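Local coordinates for putative exported protein (Bacteroides fragilis, PDB 4RAA) that is of unknown function but adopts a six-bladed beta-propeller fold of the YWTD superfamily and is probably exported from the cell, at residues Lys41-Ile46 with Val318-Val323; Asn74-Lys79 with Leu112-Thr117; Trp144-Arg147 with Lys153-Asp156; Met188-Lys191 with Val196-Tyr199; Asp265-Tyr270 with Asn306-Gly311. One frame throughout, in Å; residues are numbered along the deposited sequence.

Interaction 1: Lys41-Ile46 with Val318-Val323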
# COMPACT_ATOMS: atom_id res chain seq x y z
N LYS A 41 4.99 27.88 -10.90
CA LYS A 41 6.12 28.08 -11.83
C LYS A 41 5.82 27.48 -13.20
O LYS A 41 6.06 28.09 -14.23
CB LYS A 41 7.42 27.45 -11.28
CG LYS A 41 8.58 27.35 -12.28
CD LYS A 41 9.89 26.97 -11.62
CE LYS A 41 10.96 26.72 -12.68
NZ LYS A 41 12.32 26.60 -12.10
N ASN A 42 5.30 26.26 -13.20
CA ASN A 42 5.03 25.47 -14.39
C ASN A 42 3.64 24.83 -14.29
O ASN A 42 3.22 24.49 -13.19
CB ASN A 42 6.15 24.42 -14.44
CG ASN A 42 6.03 23.43 -15.58
OD1 ASN A 42 5.36 22.41 -15.45
ND2 ASN A 42 6.76 23.69 -16.67
N VAL A 43 2.91 24.73 -15.40
CA VAL A 43 1.61 24.02 -15.41
C VAL A 43 1.91 22.76 -16.22
O VAL A 43 1.69 22.71 -17.43
CB VAL A 43 0.42 24.85 -15.98
CG1 VAL A 43 -0.86 24.02 -16.03
CG2 VAL A 43 0.20 26.08 -15.12
N GLY A 44 2.48 21.77 -15.52
CA GLY A 44 2.90 20.51 -16.13
C GLY A 44 1.77 19.64 -16.65
O GLY A 44 1.83 19.19 -17.79
N LEU A 45 0.76 19.42 -15.81
CA LEU A 45 -0.38 18.56 -16.14
C LEU A 45 -1.67 19.17 -15.60
O LEU A 45 -1.64 19.81 -14.55
CB LEU A 45 -0.14 17.18 -15.51
CG LEU A 45 -1.18 16.05 -15.57
CD1 LEU A 45 -1.56 15.65 -17.00
CD2 LEU A 45 -0.65 14.83 -14.81
N ILE A 46 -2.78 18.98 -16.31
CA ILE A 46 -4.09 19.52 -15.92
C ILE A 46 -5.24 18.54 -16.21
O ILE A 46 -5.26 17.92 -17.26
CB ILE A 46 -4.33 20.91 -16.55
CG1 ILE A 46 -5.54 21.61 -15.93
CG2 ILE A 46 -4.47 20.83 -18.07
CD1 ILE A 46 -5.67 23.07 -16.33
N VAL A 318 -4.57 23.24 -23.43
CA VAL A 318 -4.09 24.24 -22.47
C VAL A 318 -2.63 24.58 -22.73
O VAL A 318 -1.82 23.68 -22.95
CB VAL A 318 -4.24 23.74 -21.01
CG1 VAL A 318 -3.76 24.80 -20.01
CG2 VAL A 318 -5.69 23.35 -20.73
N ALA A 319 -2.30 25.87 -22.67
CA ALA A 319 -0.92 26.35 -22.83
C ALA A 319 -0.69 27.54 -21.90
O ALA A 319 -1.27 28.59 -22.13
CB ALA A 319 -0.67 26.75 -24.27
N PRO A 320 0.13 27.39 -20.84
CA PRO A 320 0.36 28.51 -19.93
C PRO A 320 1.29 29.54 -20.55
O PRO A 320 2.27 29.16 -21.21
CB PRO A 320 0.98 27.85 -18.70
CG PRO A 320 1.74 26.72 -19.27
CD PRO A 320 0.94 26.22 -20.44
N LEU A 321 0.97 30.81 -20.35
CA LEU A 321 1.71 31.95 -20.90
C LEU A 321 2.31 32.77 -19.75
O LEU A 321 1.62 33.07 -18.78
CB LEU A 321 0.74 32.80 -21.71
CG LEU A 321 -0.08 32.11 -22.81
CD1 LEU A 321 -1.15 33.05 -23.35
CD2 LEU A 321 0.78 31.61 -23.95
N ASP A 322 3.59 33.13 -19.88
CA ASP A 322 4.33 33.86 -18.84
C ASP A 322 3.94 35.33 -18.90
O ASP A 322 4.16 35.98 -19.92
CB ASP A 322 5.84 33.70 -19.04
CG ASP A 322 6.65 34.34 -17.92
OD1 ASP A 322 6.51 33.91 -16.76
OD2 ASP A 322 7.44 35.27 -18.21
N VAL A 323 3.43 35.86 -17.78
CA VAL A 323 2.93 37.24 -17.72
C VAL A 323 4.02 38.27 -18.03
O VAL A 323 3.90 38.98 -19.01
CB VAL A 323 2.22 37.54 -16.36
CG1 VAL A 323 1.86 39.02 -16.21
CG2 VAL A 323 0.98 36.65 -16.22

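Interaction 2: Asn74-Lys79 with Leu112-Thr117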
# COMPACT_ATOMS: atom_id res chain seq x y z
N ASN A 74 -7.79 24.97 -3.03
CA ASN A 74 -6.96 24.33 -2.00
C ASN A 74 -5.77 23.56 -2.61
O ASN A 74 -5.78 23.29 -3.81
CB ASN A 74 -7.81 23.33 -1.18
CG ASN A 74 -7.20 22.97 0.16
OD1 ASN A 74 -6.24 23.60 0.62
ND2 ASN A 74 -7.75 21.95 0.81
N GLN A 75 -4.75 23.27 -1.80
CA GLN A 75 -3.61 22.42 -2.22
C GLN A 75 -3.90 20.98 -1.79
O GLN A 75 -4.45 20.76 -0.71
CB GLN A 75 -2.27 22.86 -1.60
CG GLN A 75 -1.09 22.06 -2.16
CD GLN A 75 0.28 22.54 -1.73
OE1 GLN A 75 0.43 23.58 -1.08
NE2 GLN A 75 1.31 21.79 -2.13
N ILE A 76 -3.51 20.02 -2.63
CA ILE A 76 -3.68 18.58 -2.35
C ILE A 76 -2.38 18.12 -1.71
O ILE A 76 -1.37 17.98 -2.39
CB ILE A 76 -4.00 17.75 -3.63
CG1 ILE A 76 -5.24 18.35 -4.32
CG2 ILE A 76 -4.20 16.27 -3.27
CD1 ILE A 76 -5.84 17.52 -5.44
N GLY A 77 -2.42 17.89 -0.39
CA GLY A 77 -1.24 17.49 0.38
C GLY A 77 -0.28 18.65 0.49
O GLY A 77 -0.70 19.81 0.43
N GLN A 78 1.00 18.34 0.65
CA GLN A 78 2.06 19.36 0.73
C GLN A 78 3.43 18.75 0.51
O GLN A 78 3.56 17.53 0.48
CB GLN A 78 2.03 20.07 2.08
CG GLN A 78 1.99 19.12 3.27
CD GLN A 78 2.41 19.76 4.58
OE1 GLN A 78 2.47 20.98 4.72
NE2 GLN A 78 2.72 18.92 5.56
N LYS A 79 4.46 19.59 0.37
CA LYS A 79 5.83 19.10 0.21
C LYS A 79 6.38 18.65 1.54
O LYS A 79 6.08 19.25 2.57
CB LYS A 79 6.76 20.16 -0.37
CG LYS A 79 6.39 20.61 -1.77
CD LYS A 79 7.57 21.16 -2.55
CE LYS A 79 8.51 20.04 -3.03
NZ LYS A 79 9.56 20.49 -3.99
N LEU A 112 0.63 8.40 -3.45
CA LEU A 112 -0.16 9.00 -2.35
C LEU A 112 -1.59 9.16 -2.81
O LEU A 112 -1.84 9.73 -3.88
CB LEU A 112 0.43 10.34 -1.90
CG LEU A 112 1.92 10.25 -1.50
CD1 LEU A 112 2.83 10.65 -2.66
CD2 LEU A 112 2.22 11.13 -0.30
N TYR A 113 -2.53 8.65 -1.99
CA TYR A 113 -3.96 8.69 -2.26
C TYR A 113 -4.60 9.76 -1.39
O TYR A 113 -4.43 9.75 -0.17
CB TYR A 113 -4.60 7.32 -1.99
CG TYR A 113 -4.08 6.23 -2.91
CD1 TYR A 113 -2.83 5.63 -2.68
CD2 TYR A 113 -4.82 5.81 -4.01
CE1 TYR A 113 -2.35 4.64 -3.54
CE2 TYR A 113 -4.35 4.83 -4.88
CZ TYR A 113 -3.11 4.25 -4.64
OH TYR A 113 -2.63 3.28 -5.48
N TYR A 114 -5.30 10.69 -2.03
CA TYR A 114 -6.05 11.76 -1.39
C TYR A 114 -7.53 11.60 -1.76
O TYR A 114 -7.86 10.94 -2.75
CB TYR A 114 -5.54 13.12 -1.84
CG TYR A 114 -4.08 13.38 -1.52
CD1 TYR A 114 -3.69 13.94 -0.30
CD2 TYR A 114 -3.09 13.07 -2.45
CE1 TYR A 114 -2.35 14.19 -0.01
CE2 TYR A 114 -1.74 13.32 -2.17
CZ TYR A 114 -1.38 13.87 -0.95
OH TYR A 114 -0.05 14.09 -0.70
N ASN A 115 -8.41 12.21 -0.97
CA ASN A 115 -9.87 12.18 -1.19
C ASN A 115 -10.22 13.06 -2.39
O ASN A 115 -9.77 14.21 -2.46
CB ASN A 115 -10.60 12.69 0.06
CG ASN A 115 -12.09 12.43 0.04
OD1 ASN A 115 -12.83 13.06 -0.70
ND2 ASN A 115 -12.55 11.53 0.90
N ALA A 116 -11.02 12.53 -3.32
CA ALA A 116 -11.43 13.29 -4.51
C ALA A 116 -12.40 14.43 -4.21
O ALA A 116 -12.45 15.39 -4.96
CB ALA A 116 -12.04 12.36 -5.55
N THR A 117 -13.15 14.31 -3.11
CA THR A 117 -14.14 15.31 -2.67
C THR A 117 -13.51 16.40 -1.78
O THR A 117 -13.51 17.57 -2.19
CB THR A 117 -15.33 14.64 -1.94
OG1 THR A 117 -15.82 13.54 -2.72
CG2 THR A 117 -16.48 15.62 -1.66

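Interaction 3: Trp144-Arg147 with Lys153-Asp156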
# COMPACT_ATOMS: atom_id res chain seq x y z
N TRP A 144 0.38 1.38 -16.27
CA TRP A 144 1.59 2.11 -15.85
C TRP A 144 2.61 2.03 -16.99
O TRP A 144 2.58 1.09 -17.79
CB TRP A 144 2.27 1.43 -14.66
CG TRP A 144 1.46 1.17 -13.46
CD1 TRP A 144 0.55 0.16 -13.28
CD2 TRP A 144 1.56 1.84 -12.21
NE1 TRP A 144 0.05 0.19 -12.01
CE2 TRP A 144 0.65 1.21 -11.32
CE3 TRP A 144 2.33 2.92 -11.76
CZ2 TRP A 144 0.48 1.64 -10.01
CZ3 TRP A 144 2.16 3.35 -10.45
CH2 TRP A 144 1.24 2.70 -9.58
N ASN A 145 3.53 3.00 -17.03
CA ASN A 145 4.64 2.97 -17.98
C ASN A 145 5.82 2.30 -17.26
O ASN A 145 5.87 2.33 -16.03
CB ASN A 145 4.99 4.37 -18.54
CG ASN A 145 5.78 5.25 -17.56
OD1 ASN A 145 5.42 5.41 -16.39
ND2 ASN A 145 6.84 5.87 -18.06
N SER A 146 6.72 1.69 -18.02
CA SER A 146 7.93 1.02 -17.49
C SER A 146 9.20 1.83 -17.74
O SER A 146 9.68 1.88 -18.87
CB SER A 146 8.09 -0.38 -18.12
OG SER A 146 9.39 -0.92 -17.89
N ARG A 147 9.76 2.43 -16.68
CA ARG A 147 11.03 3.18 -16.76
C ARG A 147 12.24 2.33 -16.31
O ARG A 147 13.10 2.80 -15.54
CB ARG A 147 10.95 4.49 -15.95
CG ARG A 147 9.88 5.45 -16.44
CD ARG A 147 10.09 6.89 -15.99
NE ARG A 147 11.24 7.56 -16.64
CZ ARG A 147 12.48 7.71 -16.15
NH1 ARG A 147 12.82 7.26 -14.94
NH2 ARG A 147 13.41 8.34 -16.89
N LYS A 153 12.31 -8.45 -16.34
CA LYS A 153 11.41 -8.69 -17.51
C LYS A 153 10.67 -7.42 -17.91
O LYS A 153 10.45 -7.17 -19.09
CB LYS A 153 10.36 -9.80 -17.25
CG LYS A 153 9.46 -10.09 -18.46
CD LYS A 153 8.54 -11.30 -18.29
CE LYS A 153 7.67 -11.49 -19.54
NZ LYS A 153 6.73 -12.65 -19.46
N LEU A 154 10.29 -6.63 -16.91
CA LEU A 154 9.63 -5.35 -17.11
C LEU A 154 10.48 -4.35 -17.94
O LEU A 154 9.92 -3.46 -18.59
CB LEU A 154 9.25 -4.74 -15.75
CG LEU A 154 8.45 -3.44 -15.72
CD1 LEU A 154 7.15 -3.55 -16.50
CD2 LEU A 154 8.18 -3.06 -14.29
N SER A 155 11.81 -4.50 -17.90
CA SER A 155 12.73 -3.67 -18.69
C SER A 155 12.63 -3.89 -20.21
O SER A 155 13.13 -3.05 -20.95
CB SER A 155 14.19 -3.94 -18.29
OG SER A 155 14.35 -3.92 -16.88
N ASP A 156 12.05 -5.01 -20.65
CA ASP A 156 11.85 -5.34 -22.08
C ASP A 156 10.49 -4.91 -22.66
O ASP A 156 10.13 -5.30 -23.78
CB ASP A 156 12.03 -6.86 -22.31
CG ASP A 156 13.43 -7.35 -21.97
OD1 ASP A 156 14.41 -6.60 -22.13
OD2 ASP A 156 13.54 -8.53 -21.57

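Interaction 4: Met188-Lys191 with Val196-Tyr199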
# COMPACT_ATOMS: atom_id res chain seq x y z
N MSE A 188 2.81 9.98 -21.26
CA MSE A 188 2.60 9.37 -22.61
C MSE A 188 1.47 8.36 -22.60
O MSE A 188 1.46 7.38 -23.36
CB MSE A 188 3.94 8.85 -23.18
CG MSE A 188 4.47 7.48 -22.72
SE MSE A 188 4.61 7.33 -20.77
CE MSE A 188 6.34 8.22 -20.53
N ILE A 189 0.49 8.63 -21.74
CA ILE A 189 -0.71 7.83 -21.58
C ILE A 189 -1.84 8.83 -21.35
O ILE A 189 -1.67 9.77 -20.55
CB ILE A 189 -0.65 6.90 -20.35
CG1 ILE A 189 0.71 6.20 -20.23
CG2 ILE A 189 -1.76 5.86 -20.42
CD1 ILE A 189 0.81 5.30 -19.01
N TYR A 190 -2.98 8.62 -22.04
CA TYR A 190 -4.15 9.50 -21.89
C TYR A 190 -5.48 8.79 -22.18
O TYR A 190 -5.51 7.66 -22.71
CB TYR A 190 -4.01 10.77 -22.75
CG TYR A 190 -3.96 10.55 -24.26
CD1 TYR A 190 -5.13 10.34 -24.99
CD2 TYR A 190 -2.74 10.61 -24.97
CE1 TYR A 190 -5.11 10.15 -26.36
CE2 TYR A 190 -2.71 10.43 -26.35
CZ TYR A 190 -3.91 10.20 -27.04
OH TYR A 190 -3.95 10.01 -28.40
N LYS A 191 -6.57 9.48 -21.81
CA LYS A 191 -7.93 9.01 -22.02
C LYS A 191 -8.69 9.87 -23.05
O LYS A 191 -8.38 11.05 -23.26
CB LYS A 191 -8.73 8.98 -20.71
CG LYS A 191 -8.39 7.82 -19.77
CD LYS A 191 -9.46 7.55 -18.71
CE LYS A 191 -9.61 8.69 -17.70
NZ LYS A 191 -10.61 8.38 -16.65
N VAL A 196 -8.27 4.16 -23.01
CA VAL A 196 -6.94 4.60 -22.63
C VAL A 196 -6.01 4.35 -23.82
O VAL A 196 -6.02 3.28 -24.40
CB VAL A 196 -6.44 3.85 -21.38
CG1 VAL A 196 -5.18 4.51 -20.83
CG2 VAL A 196 -7.53 3.84 -20.31
N PHE A 197 -5.22 5.36 -24.15
CA PHE A 197 -4.29 5.31 -25.27
C PHE A 197 -2.87 5.52 -24.77
O PHE A 197 -2.67 6.11 -23.71
CB PHE A 197 -4.67 6.35 -26.31
CG PHE A 197 -6.04 6.14 -26.89
CD1 PHE A 197 -7.17 6.57 -26.20
CD2 PHE A 197 -6.20 5.49 -28.11
CE1 PHE A 197 -8.44 6.35 -26.72
CE2 PHE A 197 -7.47 5.27 -28.64
CZ PHE A 197 -8.59 5.71 -27.95
N ALA A 198 -1.90 5.04 -25.54
CA ALA A 198 -0.48 5.14 -25.18
C ALA A 198 0.42 5.22 -26.42
O ALA A 198 0.01 4.83 -27.51
CB ALA A 198 -0.07 3.97 -24.29
N TYR A 199 1.64 5.74 -26.23
CA TYR A 199 2.62 5.88 -27.33
C TYR A 199 4.06 6.02 -26.85
O TYR A 199 4.31 6.43 -25.71
CB TYR A 199 2.25 7.05 -28.24
CG TYR A 199 2.22 8.40 -27.57
CD1 TYR A 199 1.07 8.86 -26.93
CD2 TYR A 199 3.35 9.23 -27.59
CE1 TYR A 199 1.06 10.12 -26.31
CE2 TYR A 199 3.35 10.48 -26.98
CZ TYR A 199 2.20 10.92 -26.34
OH TYR A 199 2.21 12.15 -25.75

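Interaction 5: Asp265-Tyr270 with Asn306-Gly311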
# COMPACT_ATOMS: atom_id res chain seq x y z
N ASP A 265 -10.59 17.08 -32.15
CA ASP A 265 -9.26 17.31 -32.73
C ASP A 265 -8.12 16.52 -32.08
O ASP A 265 -8.32 15.79 -31.11
CB ASP A 265 -8.97 18.82 -32.74
CG ASP A 265 -8.81 19.42 -31.34
OD1 ASP A 265 -8.55 18.69 -30.37
OD2 ASP A 265 -8.93 20.66 -31.24
N LEU A 266 -6.92 16.70 -32.63
CA LEU A 266 -5.71 16.04 -32.16
C LEU A 266 -4.50 16.92 -32.51
O LEU A 266 -4.24 17.16 -33.69
CB LEU A 266 -5.65 14.65 -32.80
CG LEU A 266 -4.55 13.63 -32.49
CD1 LEU A 266 -5.02 12.24 -32.92
CD2 LEU A 266 -3.22 13.97 -33.14
N PHE A 267 -3.80 17.40 -31.48
CA PHE A 267 -2.62 18.27 -31.62
C PHE A 267 -1.36 17.45 -31.39
O PHE A 267 -1.33 16.63 -30.46
CB PHE A 267 -2.64 19.40 -30.58
CG PHE A 267 -3.58 20.55 -30.89
CD1 PHE A 267 -4.74 20.41 -31.67
CD2 PHE A 267 -3.34 21.78 -30.28
CE1 PHE A 267 -5.58 21.49 -31.89
CE2 PHE A 267 -4.19 22.86 -30.49
CZ PHE A 267 -5.31 22.72 -31.30
N VAL A 268 -0.34 17.69 -32.21
CA VAL A 268 0.93 16.98 -32.13
C VAL A 268 2.08 17.99 -32.09
O VAL A 268 2.43 18.56 -33.12
CB VAL A 268 1.14 16.02 -33.34
CG1 VAL A 268 2.30 15.06 -33.07
CG2 VAL A 268 -0.13 15.22 -33.63
N CYS A 269 2.65 18.24 -30.91
CA CYS A 269 3.84 19.09 -30.81
C CYS A 269 5.02 18.18 -31.02
O CYS A 269 4.99 17.03 -30.59
CB CYS A 269 3.97 19.77 -29.46
SG CYS A 269 2.62 20.90 -29.14
N TYR A 270 6.04 18.68 -31.71
CA TYR A 270 7.26 17.93 -31.97
C TYR A 270 8.47 18.83 -32.24
O TYR A 270 8.32 20.04 -32.39
CB TYR A 270 7.04 16.92 -33.11
CG TYR A 270 6.72 17.51 -34.47
CD1 TYR A 270 5.41 17.80 -34.84
CD2 TYR A 270 7.74 17.76 -35.40
CE1 TYR A 270 5.11 18.35 -36.09
CE2 TYR A 270 7.45 18.30 -36.66
CZ TYR A 270 6.14 18.58 -37.01
OH TYR A 270 5.87 19.10 -38.24
N ASN A 306 5.77 28.50 -25.18
CA ASN A 306 6.90 27.60 -24.86
C ASN A 306 6.55 26.12 -24.84
O ASN A 306 7.35 25.30 -25.27
CB ASN A 306 7.57 28.00 -23.53
CG ASN A 306 8.24 29.38 -23.59
OD1 ASN A 306 8.44 29.96 -24.66
ND2 ASN A 306 8.61 29.89 -22.42
N TYR A 307 5.35 25.80 -24.36
CA TYR A 307 4.90 24.42 -24.28
C TYR A 307 3.39 24.30 -24.06
O TYR A 307 2.74 25.22 -23.56
CB TYR A 307 5.63 23.69 -23.13
CG TYR A 307 5.35 24.26 -21.74
CD1 TYR A 307 5.99 25.43 -21.29
CD2 TYR A 307 4.45 23.62 -20.88
CE1 TYR A 307 5.73 25.95 -20.02
CE2 TYR A 307 4.18 24.13 -19.61
CZ TYR A 307 4.82 25.29 -19.18
OH TYR A 307 4.54 25.78 -17.91
N PHE A 308 2.87 23.14 -24.44
CA PHE A 308 1.47 22.78 -24.20
C PHE A 308 1.44 21.90 -22.96
O PHE A 308 2.22 20.94 -22.86
CB PHE A 308 0.84 22.06 -25.41
CG PHE A 308 0.15 22.99 -26.37
CD1 PHE A 308 0.85 23.58 -27.42
CD2 PHE A 308 -1.19 23.32 -26.19
CE1 PHE A 308 0.21 24.45 -28.30
CE2 PHE A 308 -1.84 24.18 -27.06
CZ PHE A 308 -1.14 24.76 -28.12
N SER A 309 0.56 22.24 -22.01
CA SER A 309 0.34 21.41 -20.82
C SER A 309 -0.30 20.13 -21.30
O SER A 309 -1.08 20.14 -22.26
CB SER A 309 -0.62 22.04 -19.82
OG SER A 309 -0.09 23.23 -19.31
N ILE A 310 0.03 19.04 -20.63
CA ILE A 310 -0.60 17.76 -20.94
C ILE A 310 -2.00 17.84 -20.28
O ILE A 310 -2.17 18.49 -19.25
CB ILE A 310 0.31 16.57 -20.57
CG1 ILE A 310 1.60 16.66 -21.43
CG2 ILE A 310 -0.41 15.25 -20.82
CD1 ILE A 310 2.81 15.90 -20.92
N GLY A 311 -2.99 17.22 -20.93
CA GLY A 311 -4.42 17.29 -20.56
C GLY A 311 -5.20 18.37 -21.32
O GLY A 311 -4.62 19.26 -21.95

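Interaction 1: Lys41-Ile46 with Val318-Val323
An apolar seam between two neighbouring blades of the propeller is formed where Val43 and Ile46 meet Pro320 and Val318. Val43 approaches with the root of its side chain: CB lies 4.0 Å from Pro320 CG, and Val43 CG2 reaches Pro320 CB at 4.1 Å. With CG1 anti to the backbone N (chi1 177°), the CG2 methyl stands beside that nitrogen and is the branch that leans on the proline ring. The valine side chain and the pyrrolidine ring meet at a slant. Further along the seam the contact is methyl to methyl, Ile46 CG2 against Val318 CG2 at 3.9 Å, the two side chains running roughly at right angles. The touching Ile46 CG2 lies between the backbone N and the carbonyl carbon, with CG1 anti to the backbone N. No hydrogen bond crosses between 41-46 and 318-323; the 178 Å² buried here comes from these two apolar pairs. The two backbones are instead bridged by the loop before strand 312-313: Val43 O and Val43 N bond to Ser309 OG and Tyr307 OH, Ile46 pairs with Ile310, and Val318 with Ser309. Gly44 and Leu45 both face Leu56, a classic beta bulge at the start of strand 45-49. Strand 316-321 belongs to the sheet that also takes in strand 25-31 from the beginning of the chain, the closure by which beta-propellers commonly join their two ends, and the seam sets that closing blade against the blade that begins with strand 45-49.

Interaction 2: Asn74-Lys79 with Leu112-Thr117
Tyr114 is the residue through which 112-117 meets 74-79, and its ring lies against Ile76 and Gly77. The segment enters as strand 110-115, and Tyr113 turns to the other side of the strand, where its ring stacks with Tyr123. At the next residue the Ile76 CG2 methyl sits over one face of the Tyr114 ring, 3.6 Å from the ring centroid and 23° off the normal, a CH-pi contact displaced toward the rim at Tyr114 CG. Ile76 presents this methyl because CG2 is anti to its backbone N, while CG1 stands beside that nitrogen. Farther out, Tyr114 CE1 lies 3.5 Å from Gly77 CA, and the ring runs on along the glycine backbone. The Tyr114 hydroxyl bonds to Gly84 O, so the polar end is satisfied while the ring serves an apolar contact. Asn115 then closes an Asx turn, its OD1 accepting from Thr117 N at 2.7 Å as the strand gives way to loop. With no hydrogen bond between the two segments, the direct contact between 74-79 and 112-117 rests on dispersion and CH-pi attraction.

Interaction 3: Trp144-Arg147 with Lys153-Asp156
Ser146 and Leu154 meet by one side-chain hydrogen bond and by van der Waals contact with the leucine side chain. From its backbone the serine directs CB toward the opposing 3-10 turn, where Ser146 CB lies 3.7 Å from Leu154 CD1 and 3.6 Å from Leu154 O. One bond farther, OG is the donor to Leu154 O at 2.7 Å. The oxygen gets there by standing anti to the backbone N (chi1 166°), beside the carbonyl carbon. It does not meet the carbonyl on a lone pair: the donor sits 51° out of the carbonyl plane, with a C=O...donor angle of 129°. Ser146 OG also brushes Leu154 CG at 3.5 Å, so the leucine side chain flanks the bond. Leu154 packs in turn on Phe129, Val160 and Tyr171, which places the hydroxyl beside apolar surroundings. Within the turn Asp156 N bonds to Lys153 O at 3.1 Å, and at the strand end the Ser146 backbone pairs with Tyr158 on strand 157-162. A serine hydroxyl thus holds a main-chain carbonyl of the 3-10 turn at the end of the loop linking strands 142-145 and 157-162, two antiparallel neighbours within one four-stranded propeller blade.

Interaction 4: Met188-Lys191 with Val196-Tyr199
The rings of Tyr190 and Phe197 lie on one side of a beta hairpin, and the Tyr199 side chain stands at about a right angle to that of Tyr190, meeting its ring edge. One face of the Tyr190 ring carries Phe197 CB, 3.8 Å from Tyr190 CE1 in a CH-pi contact, while at its edge Tyr190 CE2 meets Tyr199 CE1 at 3.8 Å. Tyr190 O lies at the edge of the Phe197 ring, near its plane. The Tyr190 and Phe197 planes are nearly parallel (23°) but slid apart, centroids 5.9 Å from each other, so the rings barely overlap. Over one face of the Tyr199 ring lies Met188, a selenomethionine, whose CB is 4.2 Å from the centroid. The Tyr190 ring leans across the hairpin because its CG lies between the backbone N and the carbonyl carbon (chi1 64°). Tyr190 and Phe197 are the antiparallel hydrogen-bonded pair: Phe197 N reaches Tyr190 O at 2.7 Å, nearly straight, and Tyr190 N reaches Phe197 O at 3.0 Å. A weak third bond, Tyr199 N to Met188 O at 3.3 Å, continues the ladder. Ile189 with Ala198 and Lys191 with Val196 are non-hydrogen-bonded pairs on the reverse side; there Ile189 CG2 touches Val196 CG1 at 3.7 Å. Strand 189-192 is outermost in its blade within this chain, followed by 195-200 and 203-210. The side bearing Ile189, Val196 and Ala198 packs on strands 142-145 and 157-162, whereas the tyrosine hydroxyls bond toward strand 254-261, Tyr190 to Glu261 OE1 and Tyr199 to Val259 N, placing the hairpin between two other blades.

Interaction 5: Asp265-Tyr270 with Asn306-Gly311
Phe308, which loses more surface here than any other residue of the contact, sets its ring against Phe267 and Cys269 of strand 265-272. The two phenylalanines form an offset edge-to-face pair: the edge of Phe267 is turned toward the face of Phe308, with planes at 83° and centroids 6.0 Å apart. The nearest atoms are Phe267 CD2 and Phe308 CE2 at 4.3 Å, a loose approach at the rim. Cys269 makes the closer touch, its SG lying 3.6 Å from Phe308 CD1. This sulfur-aromatic contact is oblique, 56° off the ring normal, so the sulfur sits neither squarely over the ring nor in its plane. Cys269 SG stands beside the backbone N and anti to the carbonyl carbon (chi1 -63°), which carries the thiol out toward the loop. Phe267 and Cys269 are two residues apart on one strand and thus share a side of it, facing 306-311 together. No hydrogen bond spans the contact, and 132 Å² is buried in all. Phe267 also stacks on the His317 ring, and Phe308 packs on His317 and Ala319 of strand 316-321, so the cluster reaches the closing blade. Ile278 of strand 275-282 also touches all three of Phe267, Cys269 and Phe308, which wedges the loop leading to strand 312-313 between strand 316-321 and the four-stranded sheet that runs from strand 254-261 to strand 287-292.

Interactions 1 and 5 adjoin: segment 306-311 of interaction 5 also bonds to both segments of interaction 1, and both contacts reach strand 316-321. Interactions 3 and 4 also touch, where Asn145 and Trp144 meet Met188 and Ile189. Interaction 2 stands apart, about 20 Å centre to centre from interaction 1, though strands of the same sheet serve both. Interactions 1, 4 and 5 lie within about 11 Å of the chain centre, 5 only partly buried; 2 and 3 lie about 20 Å out, yet are largely buried. The chemistry differs: 4 is the only main-chain ladder, 3 relies on a hydroxyl-carbonyl bond, and 1, 2 and 5 are apolar or aromatic contacts without hydrogen bonds between their segments.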